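Local coordinates for protein monalysin (Pseudomonas entomophila, PDB 4MKO) that forms pores in host cell membranes as an aerolysin-like beta-barrel toxin, damaging the Drosophila intestine and lysing cells, at residues G34-G39 against F222-S227; Y38-I41 against Q46-G49; I41-Q46 against N160-S165; S86-V91 against S121-F126; D175-S180 against Y213-N218. All coordinates share one frame; numbering follows the deposited sequence.

Contact 1. Residues G34-G39 against F222-S227; sequences GITVYG and FSFDWS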
# COMPACT_ATOMS: atom_id res chain seq x y z
N GLY A 34 7.48 0.34 -9.49
CA GLY A 34 6.86 1.63 -9.79
C GLY A 34 7.88 2.74 -9.85
O GLY A 34 9.02 2.56 -9.42
N ILE A 35 7.45 3.91 -10.37
CA ILE A 35 8.34 5.08 -10.49
C ILE A 35 8.46 5.85 -9.18
O ILE A 35 7.59 5.75 -8.30
CB ILE A 35 7.86 6.03 -11.65
CG1 ILE A 35 6.46 6.62 -11.36
CG2 ILE A 35 7.92 5.30 -13.05
CD1 ILE A 35 6.24 8.01 -11.94
N THR A 36 9.50 6.68 -9.10
CA THR A 36 9.67 7.59 -7.99
C THR A 36 9.22 8.99 -8.43
O THR A 36 9.52 9.41 -9.55
CB THR A 36 11.14 7.63 -7.50
OG1 THR A 36 11.58 6.31 -7.15
CG2 THR A 36 11.32 8.59 -6.32
N VAL A 37 8.48 9.67 -7.57
CA VAL A 37 8.04 11.08 -7.78
C VAL A 37 8.55 11.91 -6.61
O VAL A 37 8.99 11.36 -5.60
CB VAL A 37 6.52 11.24 -7.97
CG1 VAL A 37 6.03 10.45 -9.19
CG2 VAL A 37 5.74 10.90 -6.68
N TYR A 38 8.49 13.25 -6.74
CA TYR A 38 8.96 14.15 -5.69
C TYR A 38 7.97 15.28 -5.49
O TYR A 38 7.56 15.92 -6.45
CB TYR A 38 10.36 14.71 -6.03
CG TYR A 38 10.90 15.64 -4.97
CD1 TYR A 38 10.61 17.00 -4.98
CD2 TYR A 38 11.71 15.15 -3.94
CE1 TYR A 38 11.10 17.86 -4.00
CE2 TYR A 38 12.19 16.00 -2.94
CZ TYR A 38 11.88 17.35 -2.97
OH TYR A 38 12.36 18.20 -2.00
N GLY A 39 7.64 15.54 -4.24
CA GLY A 39 6.73 16.62 -3.89
C GLY A 39 6.45 16.65 -2.41
O GLY A 39 6.97 15.83 -1.65
N PHE A 222 14.20 -2.98 -3.30
CA PHE A 222 13.83 -1.82 -4.12
C PHE A 222 14.81 -0.70 -3.84
O PHE A 222 15.48 -0.69 -2.80
CB PHE A 222 12.38 -1.33 -3.83
CG PHE A 222 12.15 -0.74 -2.46
CD1 PHE A 222 12.33 0.63 -2.23
CD2 PHE A 222 11.71 -1.53 -1.40
CE1 PHE A 222 12.09 1.19 -0.97
CE2 PHE A 222 11.47 -0.97 -0.14
CZ PHE A 222 11.67 0.39 0.07
N SER A 223 14.84 0.28 -4.76
CA SER A 223 15.66 1.48 -4.65
C SER A 223 14.83 2.68 -5.07
O SER A 223 13.99 2.57 -5.98
CB SER A 223 16.88 1.39 -5.57
OG SER A 223 17.75 0.32 -5.22
N PHE A 224 15.07 3.82 -4.44
CA PHE A 224 14.41 5.05 -4.88
C PHE A 224 15.17 5.56 -6.09
O PHE A 224 16.41 5.40 -6.18
CB PHE A 224 14.49 6.12 -3.81
CG PHE A 224 13.52 5.95 -2.67
CD1 PHE A 224 13.87 5.20 -1.56
CD2 PHE A 224 12.26 6.54 -2.72
CE1 PHE A 224 12.98 5.06 -0.49
CE2 PHE A 224 11.37 6.40 -1.65
CZ PHE A 224 11.74 5.66 -0.54
N ASP A 225 14.44 6.19 -7.01
CA ASP A 225 15.04 6.81 -8.18
C ASP A 225 15.13 8.34 -7.91
O ASP A 225 14.16 9.07 -8.12
CB ASP A 225 14.25 6.48 -9.45
CG ASP A 225 14.69 7.26 -10.68
OD1 ASP A 225 15.87 7.74 -10.70
OD2 ASP A 225 13.86 7.42 -11.60
N TRP A 226 16.32 8.82 -7.45
CA TRP A 226 16.50 10.23 -7.09
C TRP A 226 16.37 11.21 -8.26
O TRP A 226 16.18 12.40 -8.02
CB TRP A 226 17.82 10.46 -6.35
CG TRP A 226 18.12 9.46 -5.27
CD1 TRP A 226 19.24 8.69 -5.16
CD2 TRP A 226 17.33 9.19 -4.09
NE1 TRP A 226 19.21 7.96 -4.00
CE2 TRP A 226 18.04 8.22 -3.34
CE3 TRP A 226 16.08 9.64 -3.62
CZ2 TRP A 226 17.53 7.69 -2.14
CZ3 TRP A 226 15.59 9.13 -2.42
CH2 TRP A 226 16.32 8.19 -1.68
N SER A 227 16.43 10.71 -9.51
CA SER A 227 16.26 11.55 -10.71
C SER A 227 14.88 12.19 -10.77
O SER A 227 14.70 13.15 -11.54
CB SER A 227 16.58 10.77 -11.98
OG SER A 227 15.55 9.86 -12.30
O HOH W 1 11.38 6.24 -11.51
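Thr36 meets Asp225 through its hydroxyl: the backbone N of Asp225 donates to Thr36 OG1 at 2.9 Å, and the bond is nearly straight, 165° at the hydrogen. With OG1 anti to the carbonyl carbon (chi1 -57°), the hydroxyl faces the loop 222-227 while CG2 stands anti to the backbone N, beside the carbonyl carbon. This methyl lies against the carbonyl of Asp225, CG2 to O 3.4 Å, and reaches the edge of the Phe224 ring, 4.2 Å from CD2. A water adds a second link: it accepts from Thr36 N at 3.1 Å and donates to Asp225 OD2 at 2.7 Å, so Thr36 is gripped at its backbone N through the water and at its hydroxyl directly.

Within its own loop the Asp225 carboxylate is also held. OD1 takes both Ser227 OG, at 2.7 Å, and Ser227 N, at 3.2 Å, from the same face of the carboxylate plane; the N-H bond closes an Asx turn as the chain enters the 3-10 segment. Arg234 makes a salt bridge with OD2 and also donates to Thr36 O, so one guanidinium joins both partners. Phe224 CB in turn rests on one face of the Trp226 indole.

Thr36 lies on strand 29-43, with Tyr51 and Arg53 of strand 46-67 beside it, and the C-terminal loop 222-227 runs over this hairpin toward Ala148 and Asn150 of strand 136-151.

Contact 2. Residues Y38-I41 against Q46-G49; sequences YGDI and QNWG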
# COMPACT_ATOMS: atom_id res chain seq x y z
N TYR A 38 8.49 13.25 -6.74
CA TYR A 38 8.96 14.15 -5.69
C TYR A 38 7.97 15.28 -5.49
O TYR A 38 7.56 15.92 -6.45
CB TYR A 38 10.36 14.71 -6.03
CG TYR A 38 10.90 15.64 -4.97
CD1 TYR A 38 10.61 17.00 -4.98
CD2 TYR A 38 11.71 15.15 -3.94
CE1 TYR A 38 11.10 17.86 -4.00
CE2 TYR A 38 12.19 16.00 -2.94
CZ TYR A 38 11.88 17.35 -2.97
OH TYR A 38 12.36 18.20 -2.00
N GLY A 39 7.64 15.54 -4.24
CA GLY A 39 6.73 16.62 -3.89
C GLY A 39 6.45 16.65 -2.41
O GLY A 39 6.97 15.83 -1.65
N ASP A 40 5.60 17.60 -2.00
CA ASP A 40 5.25 17.79 -0.60
C ASP A 40 4.41 16.69 0.02
O ASP A 40 3.45 16.20 -0.59
CB ASP A 40 4.51 19.11 -0.40
CG ASP A 40 5.35 20.37 -0.52
OD1 ASP A 40 6.60 20.27 -0.39
OD2 ASP A 40 4.76 21.46 -0.71
N ILE A 41 4.72 16.38 1.30
CA ILE A 41 3.93 15.56 2.19
C ILE A 41 4.01 16.28 3.53
O ILE A 41 5.11 16.69 3.94
CB ILE A 41 4.34 14.06 2.28
CG1 ILE A 41 4.21 13.36 0.90
CG2 ILE A 41 3.50 13.34 3.35
CD1 ILE A 41 4.26 11.76 0.92
N GLN A 46 4.74 20.61 9.35
CA GLN A 46 4.99 21.24 8.06
C GLN A 46 5.06 20.27 6.87
O GLN A 46 5.11 19.05 7.06
CB GLN A 46 6.32 22.04 8.10
CG GLN A 46 7.55 21.12 8.22
CD GLN A 46 8.86 21.84 8.05
OE1 GLN A 46 9.38 22.43 9.00
NE2 GLN A 46 9.45 21.75 6.87
N ASN A 47 5.15 20.84 5.66
CA ASN A 47 5.38 20.10 4.42
C ASN A 47 6.86 19.79 4.30
O ASN A 47 7.72 20.63 4.63
CB ASN A 47 4.93 20.90 3.21
CG ASN A 47 3.45 20.75 2.95
OD1 ASN A 47 2.89 19.65 3.00
ND2 ASN A 47 2.79 21.87 2.70
N TRP A 48 7.15 18.60 3.81
CA TRP A 48 8.52 18.17 3.55
C TRP A 48 8.61 17.72 2.11
O TRP A 48 7.68 17.07 1.63
CB TRP A 48 8.92 17.00 4.48
CG TRP A 48 8.75 17.28 5.95
CD1 TRP A 48 7.67 16.95 6.71
CD2 TRP A 48 9.67 17.97 6.81
NE1 TRP A 48 7.87 17.36 8.01
CE2 TRP A 48 9.09 17.99 8.10
CE3 TRP A 48 10.96 18.52 6.63
CZ2 TRP A 48 9.73 18.58 9.20
CZ3 TRP A 48 11.59 19.10 7.73
CH2 TRP A 48 10.98 19.13 8.99
N GLY A 49 9.72 18.04 1.46
CA GLY A 49 10.02 17.60 0.10
C GLY A 49 10.27 16.11 0.19
O GLY A 49 11.25 15.69 0.81
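Tyr38 reaches across to Gly49 with the far end of its ring. Beyond CB, CG stands anti to the backbone N (chi1 -180°), which lets the end of the ring come near the neighbouring strand; CE2 comes to 3.7 Å from Gly49 C, CZ lies 3.6 Å from Gly49 CA, and OH ends 3.2 Å from Gly49 CA, close against the glycine backbone.

Next to it the backbones pair as an antiparallel ladder. Ile41 and Trp48 form the hydrogen-bonded pair: Ile41 N donates to Trp48 O at 3.1 Å, and Trp48 N to Ile41 O at 2.8 Å. Asp40 and Gly49 form the non-hydrogen-bonded pair, where Asp40 CA gives a CA-H...O contact to Trp48 O at 3.4 Å. Asp40 also stacks its flat end on that of Asn47, diagonal to it on the other strand, carboxylate and amide planes only 6° apart, with Asp40 CG 3.8 Å from Asn47 CB. Asp40 and Asn47 are exposed, whereas Ile41 and Trp48, on the opposite face from Asp40, are buried. The indole is fixed twice: Gln46 CG lies 3.4 Å above the indole plane, toward its rim, and NE1 bonds to Ile43 O in the hairpin turn. Gln46 NE2 loops back to Asn47 O.

These residues form the end of the hairpin 29-43/46-67 next to its turn. The Tyr236 hydroxyl is hydrogen-bonded to Asp40 O, while Gly49 pairs with Thr152, just beyond strand 136-151.

Contact 3. Residues I41-Q46 against N160-S165; sequences IYIGKQ and NAFAYS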
# COMPACT_ATOMS: atom_id res chain seq x y z
N ILE A 41 4.72 16.38 1.30
CA ILE A 41 3.93 15.56 2.19
C ILE A 41 4.01 16.28 3.53
O ILE A 41 5.11 16.69 3.94
CB ILE A 41 4.34 14.06 2.28
CG1 ILE A 41 4.21 13.36 0.90
CG2 ILE A 41 3.50 13.34 3.35
CD1 ILE A 41 4.26 11.76 0.92
N TYR A 42 2.86 16.48 4.16
CA TYR A 42 2.76 17.15 5.44
C TYR A 42 2.94 16.11 6.54
O TYR A 42 2.14 15.19 6.66
CB TYR A 42 1.41 17.88 5.58
CG TYR A 42 1.33 18.77 6.81
CD1 TYR A 42 1.01 18.24 8.06
CD2 TYR A 42 1.53 20.14 6.71
CE1 TYR A 42 0.94 19.05 9.19
CE2 TYR A 42 1.44 20.97 7.84
CZ TYR A 42 1.16 20.41 9.08
OH TYR A 42 1.08 21.21 10.19
N ILE A 43 3.97 16.30 7.38
CA ILE A 43 4.25 15.40 8.50
C ILE A 43 4.57 16.29 9.70
O ILE A 43 5.53 17.07 9.65
CB ILE A 43 5.44 14.42 8.23
CG1 ILE A 43 5.27 13.62 6.91
CG2 ILE A 43 5.61 13.44 9.43
CD1 ILE A 43 6.56 12.94 6.42
N GLY A 44 3.81 16.11 10.76
CA GLY A 44 4.01 16.79 12.04
C GLY A 44 3.52 18.21 12.06
O GLY A 44 2.36 18.47 12.40
N LYS A 45 4.40 19.15 11.72
CA LYS A 45 4.09 20.58 11.75
C LYS A 45 4.26 21.30 10.42
O LYS A 45 3.98 22.50 10.36
CB LYS A 45 4.93 21.27 12.86
CG LYS A 45 4.59 20.82 14.28
CD LYS A 45 5.40 21.58 15.33
CE LYS A 45 6.30 20.67 16.11
NZ LYS A 45 7.09 21.41 17.14
N GLN A 46 4.74 20.61 9.35
CA GLN A 46 4.99 21.24 8.06
C GLN A 46 5.06 20.27 6.87
O GLN A 46 5.11 19.05 7.06
CB GLN A 46 6.32 22.04 8.10
CG GLN A 46 7.55 21.12 8.22
CD GLN A 46 8.86 21.84 8.05
OE1 GLN A 46 9.38 22.43 9.00
NE2 GLN A 46 9.45 21.75 6.87
N ASN A 160 9.61 9.93 15.53
CA ASN A 160 8.56 9.12 16.17
C ASN A 160 7.17 9.27 15.53
O ASN A 160 6.17 8.81 16.10
CB ASN A 160 8.50 9.41 17.67
CG ASN A 160 9.74 8.94 18.39
OD1 ASN A 160 10.01 7.74 18.46
ND2 ASN A 160 10.54 9.87 18.87
N ALA A 161 7.11 9.90 14.35
CA ALA A 161 5.86 10.12 13.62
C ALA A 161 5.19 8.81 13.20
O ALA A 161 3.96 8.73 13.22
CB ALA A 161 6.13 10.98 12.39
N PHE A 162 5.98 7.77 12.83
CA PHE A 162 5.44 6.51 12.31
C PHE A 162 5.74 5.28 13.19
O PHE A 162 6.70 5.29 13.96
CB PHE A 162 5.93 6.30 10.86
CG PHE A 162 5.59 7.46 9.94
CD1 PHE A 162 4.32 7.58 9.37
CD2 PHE A 162 6.52 8.47 9.71
CE1 PHE A 162 4.01 8.66 8.55
CE2 PHE A 162 6.20 9.56 8.88
CZ PHE A 162 4.95 9.65 8.32
N ALA A 163 4.91 4.23 13.06
CA ALA A 163 5.06 2.97 13.79
C ALA A 163 6.43 2.32 13.46
O ALA A 163 7.08 1.76 14.35
CB ALA A 163 3.92 2.02 13.43
N TYR A 164 6.86 2.44 12.19
CA TYR A 164 8.13 1.92 11.67
C TYR A 164 8.74 2.97 10.78
O TYR A 164 8.08 3.48 9.87
CB TYR A 164 7.89 0.62 10.86
CG TYR A 164 7.42 -0.54 11.71
CD1 TYR A 164 8.34 -1.38 12.34
CD2 TYR A 164 6.06 -0.81 11.87
CE1 TYR A 164 7.91 -2.46 13.11
CE2 TYR A 164 5.63 -1.88 12.65
CZ TYR A 164 6.56 -2.70 13.28
OH TYR A 164 6.15 -3.74 14.08
N SER A 165 10.01 3.30 11.02
CA SER A 165 10.70 4.27 10.20
C SER A 165 12.21 4.12 10.37
O SER A 165 12.68 3.41 11.27
CB SER A 165 10.27 5.70 10.58
OG SER A 165 10.66 6.03 11.90
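The tip of the beta hairpin 29-43/46-67, a type II' turn from Ile43 to Gln46, rests here on the loop that leads into strand 165-170. Ile43, the first residue of the turn, makes the contact with its branched side chain. Its CG2 methyl sits in the angle between two residues of the loop, 3.9 Å from Ala161 CB and 4.0 Å from Phe162 CE2. CD1, on the longer branch, reaches the same end of the phenyl ring, 4.1 Å from Phe162 CZ. The two side chains cross at about a right angle, and the ring offers its far end, CE2 and CZ, to both methyls.

The torsions account for this. In Ile43, CG2 lies anti to the backbone N and CG1 anti to the carbonyl carbon (chi1 -52°), which sets CG2 against both residues and turns the longer branch to the phenyl ring. In Phe162, CG anti to the carbonyl carbon (chi1 -55°) lets the end of the ring approach the hairpin.

The chemistry is purely apolar and the three residues are buried. The turn is closed by Ile43 N donating to Gln46 O at 3.0 Å, and the backbone of Gly44 is bonded to Lys94 outside the hairpin. Gly44 has a positive phi of 78°, as the second position of a type II' turn favours.

Around the trio, Phe162 stacks on Tyr178 of strand 173-191 and also touches Leu176, while Tyr95 of strand 95-96 packs against both Ile43 and Phe162, so the hairpin tip, the loop and two further strands share one apolar cluster.

Contact 4. Residues S86-V91 against S121-F126; sequences SFETSV and STTQSF
Glu88 leaves the helix 85-90 and bends at chi2 (-143°), which lays its carboxylate across the chain at Thr122 and Thr123. Thr123 contributes a chi1 of -43°, with OG1 anti to the carbonyl carbon, so that this hydroxyl lies beside the glutamate as the two side chains run alongside one another, pointing opposite ways. Thr123 N donates to Glu88 OE2 in a long, weak bond of 3.3 Å, bent to 152° at the hydrogen. The same oxygen lies 3.2 Å from both Thr122 CA and Thr122 CB. On the other branch, OE1 comes to 3.2 Å from Thr123 OG1, although that hydroxyl is bonded to His83 O. A water joins the two segments more firmly: it donates to Glu88 OE1 at 2.8 Å and to Thr123 O at 2.7 Å.

Both segments belong to the region inferred to be the pore-forming one, and the contact ties its short helix to the residues just before strand 124-133, which pairs with strand 72-81. The carboxylate is thus held here mainly by a water bridge and one weak bond from a backbone N-H, a light polar link at the surface.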
# COMPACT_ATOMS: atom_id res chain seq x y z
N SER A 86 -5.48 0.59 8.93
CA SER A 86 -4.25 0.25 9.67
C SER A 86 -3.22 1.36 9.60
O SER A 86 -2.62 1.67 10.63
CB SER A 86 -3.66 -1.06 9.17
OG SER A 86 -4.55 -2.13 9.39
N PHE A 87 -3.02 1.98 8.40
CA PHE A 87 -2.06 3.08 8.30
C PHE A 87 -2.48 4.23 9.21
O PHE A 87 -1.66 4.72 9.99
CB PHE A 87 -1.88 3.59 6.86
CG PHE A 87 -1.01 4.82 6.79
CD1 PHE A 87 0.37 4.73 6.91
CD2 PHE A 87 -1.57 6.09 6.66
CE1 PHE A 87 1.18 5.87 6.87
CE2 PHE A 87 -0.76 7.24 6.59
CZ PHE A 87 0.61 7.12 6.70
N GLU A 88 -3.77 4.64 9.13
CA GLU A 88 -4.33 5.73 9.93
C GLU A 88 -4.16 5.53 11.43
O GLU A 88 -3.75 6.46 12.12
CB GLU A 88 -5.81 5.95 9.58
CG GLU A 88 -5.96 6.83 8.37
CD GLU A 88 -7.13 7.80 8.40
OE1 GLU A 88 -8.16 7.52 9.06
OE2 GLU A 88 -7.00 8.86 7.75
N THR A 89 -4.43 4.31 11.92
CA THR A 89 -4.31 4.00 13.34
C THR A 89 -2.84 3.98 13.81
O THR A 89 -2.57 4.32 14.95
CB THR A 89 -5.06 2.71 13.70
OG1 THR A 89 -4.52 1.63 12.95
CG2 THR A 89 -6.55 2.79 13.42
N SER A 90 -1.91 3.60 12.91
CA SER A 90 -0.48 3.48 13.19
C SER A 90 0.30 4.81 13.26
O SER A 90 1.28 4.86 14.00
CB SER A 90 0.19 2.52 12.20
OG SER A 90 0.44 3.12 10.93
N VAL A 91 -0.09 5.85 12.49
CA VAL A 91 0.63 7.13 12.46
C VAL A 91 0.40 7.90 13.79
O VAL A 91 -0.71 7.92 14.31
CB VAL A 91 0.30 7.95 11.18
CG1 VAL A 91 -1.16 8.40 11.12
CG2 VAL A 91 1.26 9.14 11.00
N SER A 121 -6.77 10.57 0.55
CA SER A 121 -7.39 11.23 1.69
C SER A 121 -7.45 10.30 2.90
O SER A 121 -6.82 9.23 2.92
CB SER A 121 -8.79 11.72 1.29
OG SER A 121 -9.31 12.64 2.25
N THR A 122 -8.22 10.70 3.92
CA THR A 122 -8.42 9.91 5.12
C THR A 122 -9.29 8.70 4.78
O THR A 122 -10.05 8.74 3.80
CB THR A 122 -9.04 10.76 6.24
OG1 THR A 122 -10.27 11.32 5.77
CG2 THR A 122 -8.10 11.88 6.72
N THR A 123 -9.17 7.62 5.58
CA THR A 123 -9.95 6.39 5.42
C THR A 123 -11.46 6.71 5.44
O THR A 123 -11.95 7.39 6.35
CB THR A 123 -9.67 5.37 6.54
OG1 THR A 123 -8.26 5.30 6.81
CG2 THR A 123 -10.20 3.98 6.22
N GLN A 124 -12.15 6.22 4.41
CA GLN A 124 -13.60 6.37 4.28
C GLN A 124 -14.18 5.01 3.92
O GLN A 124 -13.76 4.40 2.93
CB GLN A 124 -13.95 7.45 3.23
CG GLN A 124 -15.46 7.68 3.04
CD GLN A 124 -16.15 8.20 4.29
OE1 GLN A 124 -15.89 9.31 4.76
NE2 GLN A 124 -17.04 7.39 4.85
N SER A 125 -15.11 4.51 4.74
CA SER A 125 -15.76 3.22 4.50
C SER A 125 -16.89 3.39 3.48
O SER A 125 -17.47 4.48 3.37
CB SER A 125 -16.31 2.63 5.79
OG SER A 125 -17.37 3.44 6.29
N PHE A 126 -17.18 2.33 2.72
CA PHE A 126 -18.26 2.31 1.74
C PHE A 126 -18.75 0.89 1.60
O PHE A 126 -17.97 -0.06 1.79
CB PHE A 126 -17.89 2.93 0.38
CG PHE A 126 -16.91 2.16 -0.46
CD1 PHE A 126 -15.53 2.27 -0.24
CD2 PHE A 126 -17.35 1.35 -1.51
CE1 PHE A 126 -14.63 1.57 -1.04
CE2 PHE A 126 -16.44 0.65 -2.30
CZ PHE A 126 -15.08 0.77 -2.07
O HOH W 2 -10.86 8.32 8.65

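Contact 5. Residues D175-S180 against Y213-N218; sequences DLYYLS and YNPGSN
Tyr177 takes Pro215 over one face of its ring: Pro215 CB stands above the ring centre, 3.9 Å from the centroid and only 11° off the normal, a CH-pi contact.

Aromatic packing comes beside the proline, at CD2 and CE2 of Tyr177. Tyr213 approaches with its CE2, 3.6 Å from Tyr177 CD2, and with its OH, 3.5 Å from Tyr177 CE2. The ring planes are inclined by 34° with centroids 5.7 Å apart, an oblique pairing. Tyr213 CG lies anti to its own N (chi1 180°), which extends the ring toward the strand.

Tyr177 stands on strand 173-191, between strands 136-151 and 165-170 of the main sheet; Tyr213 and Pro215 belong to the small antiparallel hairpin 213-214/219-220 that follows helix 201-211. The contact thus lays this C-terminal hairpin on the sheet, and Pro215 also touches Lys166 and Gln168 of the edge strand.

Polar links run through the hydroxyls. A water lies 2.7 Å from Tyr177 OH, donates to Pro215 O at 2.7 Å and makes a weak bond to Tyr213 OH. The latter donates to Asn218 OD1 at 2.7 Å, in the plane of its own ring, a bond that joins the first and last residues of segment 213-218; Asn218 OD1 accepts from Phe224 N as well.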
# COMPACT_ATOMS: atom_id res chain seq x y z
N ASP A 175 17.10 12.65 6.90
CA ASP A 175 15.95 12.21 6.09
C ASP A 175 15.10 11.20 6.85
O ASP A 175 15.63 10.50 7.73
CB ASP A 175 16.45 11.62 4.76
CG ASP A 175 16.98 12.66 3.79
OD1 ASP A 175 16.94 13.86 4.12
OD2 ASP A 175 17.44 12.27 2.70
N LEU A 176 13.80 11.13 6.54
CA LEU A 176 12.88 10.21 7.21
C LEU A 176 12.29 9.23 6.20
O LEU A 176 11.61 9.63 5.25
CB LEU A 176 11.77 10.99 7.94
CG LEU A 176 10.77 10.15 8.75
CD1 LEU A 176 11.44 9.44 9.94
CD2 LEU A 176 9.61 11.02 9.27
N TYR A 177 12.54 7.93 6.42
CA TYR A 177 12.05 6.87 5.55
C TYR A 177 10.93 6.15 6.25
O TYR A 177 11.08 5.76 7.40
CB TYR A 177 13.17 5.85 5.23
CG TYR A 177 14.22 6.37 4.28
CD1 TYR A 177 15.21 7.25 4.71
CD2 TYR A 177 14.22 5.98 2.94
CE1 TYR A 177 16.17 7.75 3.82
CE2 TYR A 177 15.19 6.45 2.05
CZ TYR A 177 16.16 7.34 2.50
OH TYR A 177 17.13 7.77 1.64
N TYR A 178 9.81 5.98 5.56
CA TYR A 178 8.66 5.29 6.14
C TYR A 178 7.79 4.73 5.01
O TYR A 178 8.00 5.09 3.84
CB TYR A 178 7.84 6.25 7.07
CG TYR A 178 7.14 7.34 6.28
CD1 TYR A 178 7.83 8.48 5.87
CD2 TYR A 178 5.82 7.19 5.87
CE1 TYR A 178 7.21 9.47 5.11
CE2 TYR A 178 5.19 8.15 5.08
CZ TYR A 178 5.88 9.30 4.73
OH TYR A 178 5.29 10.24 3.90
N LEU A 179 6.80 3.89 5.35
CA LEU A 179 5.85 3.39 4.36
C LEU A 179 4.47 3.93 4.66
O LEU A 179 4.12 4.14 5.82
CB LEU A 179 5.75 1.85 4.36
CG LEU A 179 7.05 1.03 4.26
CD1 LEU A 179 6.71 -0.48 4.22
CD2 LEU A 179 7.86 1.40 3.01
N SER A 180 3.64 4.08 3.61
CA SER A 180 2.23 4.41 3.77
C SER A 180 1.44 3.44 2.93
O SER A 180 2.00 2.75 2.08
CB SER A 180 1.93 5.85 3.35
OG SER A 180 1.83 6.00 1.95
N TYR A 213 14.82 -3.09 3.17
CA TYR A 213 15.30 -1.87 2.56
C TYR A 213 16.41 -1.34 3.43
O TYR A 213 16.30 -1.37 4.66
CB TYR A 213 14.20 -0.82 2.33
CG TYR A 213 14.75 0.44 1.70
CD1 TYR A 213 15.26 0.42 0.39
CD2 TYR A 213 14.84 1.62 2.42
CE1 TYR A 213 15.84 1.56 -0.17
CE2 TYR A 213 15.40 2.77 1.85
CZ TYR A 213 15.91 2.73 0.57
OH TYR A 213 16.49 3.85 0.04
N ASN A 214 17.46 -0.88 2.79
CA ASN A 214 18.64 -0.36 3.44
C ASN A 214 18.85 1.08 2.94
O ASN A 214 19.35 1.25 1.82
CB ASN A 214 19.82 -1.27 3.10
CG ASN A 214 21.08 -0.95 3.86
OD1 ASN A 214 21.32 0.19 4.24
ND2 ASN A 214 21.92 -1.96 4.06
N PRO A 215 18.47 2.12 3.72
CA PRO A 215 18.63 3.51 3.24
C PRO A 215 20.10 3.85 3.00
O PRO A 215 20.41 4.66 2.12
CB PRO A 215 18.05 4.37 4.38
CG PRO A 215 17.23 3.46 5.19
CD PRO A 215 17.84 2.09 5.06
N GLY A 216 20.97 3.19 3.77
CA GLY A 216 22.41 3.38 3.69
C GLY A 216 22.99 3.22 2.30
O GLY A 216 23.82 4.01 1.89
N SER A 217 22.57 2.18 1.59
CA SER A 217 23.03 1.89 0.24
C SER A 217 21.91 2.14 -0.79
O SER A 217 22.13 1.93 -1.98
CB SER A 217 23.47 0.43 0.16
OG SER A 217 22.45 -0.44 0.61
N ASN A 218 20.70 2.58 -0.33
CA ASN A 218 19.52 2.74 -1.19
C ASN A 218 19.32 1.42 -1.97
O ASN A 218 19.24 1.39 -3.20
CB ASN A 218 19.62 3.97 -2.14
CG ASN A 218 18.38 4.18 -2.99
OD1 ASN A 218 17.25 3.84 -2.59
ND2 ASN A 218 18.58 4.69 -4.22
O HOH W 3 18.89 6.12 0.43

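In the fold
Contacts 1, 3 and 5 are buried, contact 2 is partly so, and contact 4 lies at the surface. Contacts 1, 2 and 3 follow strand 29-43 toward the hairpin turn: a side-chain-to-backbone bond with a water link, then a backbone ladder, then apolar packing alone. Contacts 1 and 5 place successive parts of the C-terminal segment on the sheet and meet where Asn218 bonds to Ser223 and Phe224. Contacts 3 and 5 share the wall of Phe162, Leu176 and Tyr178, which Ile41 of contact 2 also reaches. Contact 4, carboxylate and water chemistry, touches this core through Phe87 and Val91.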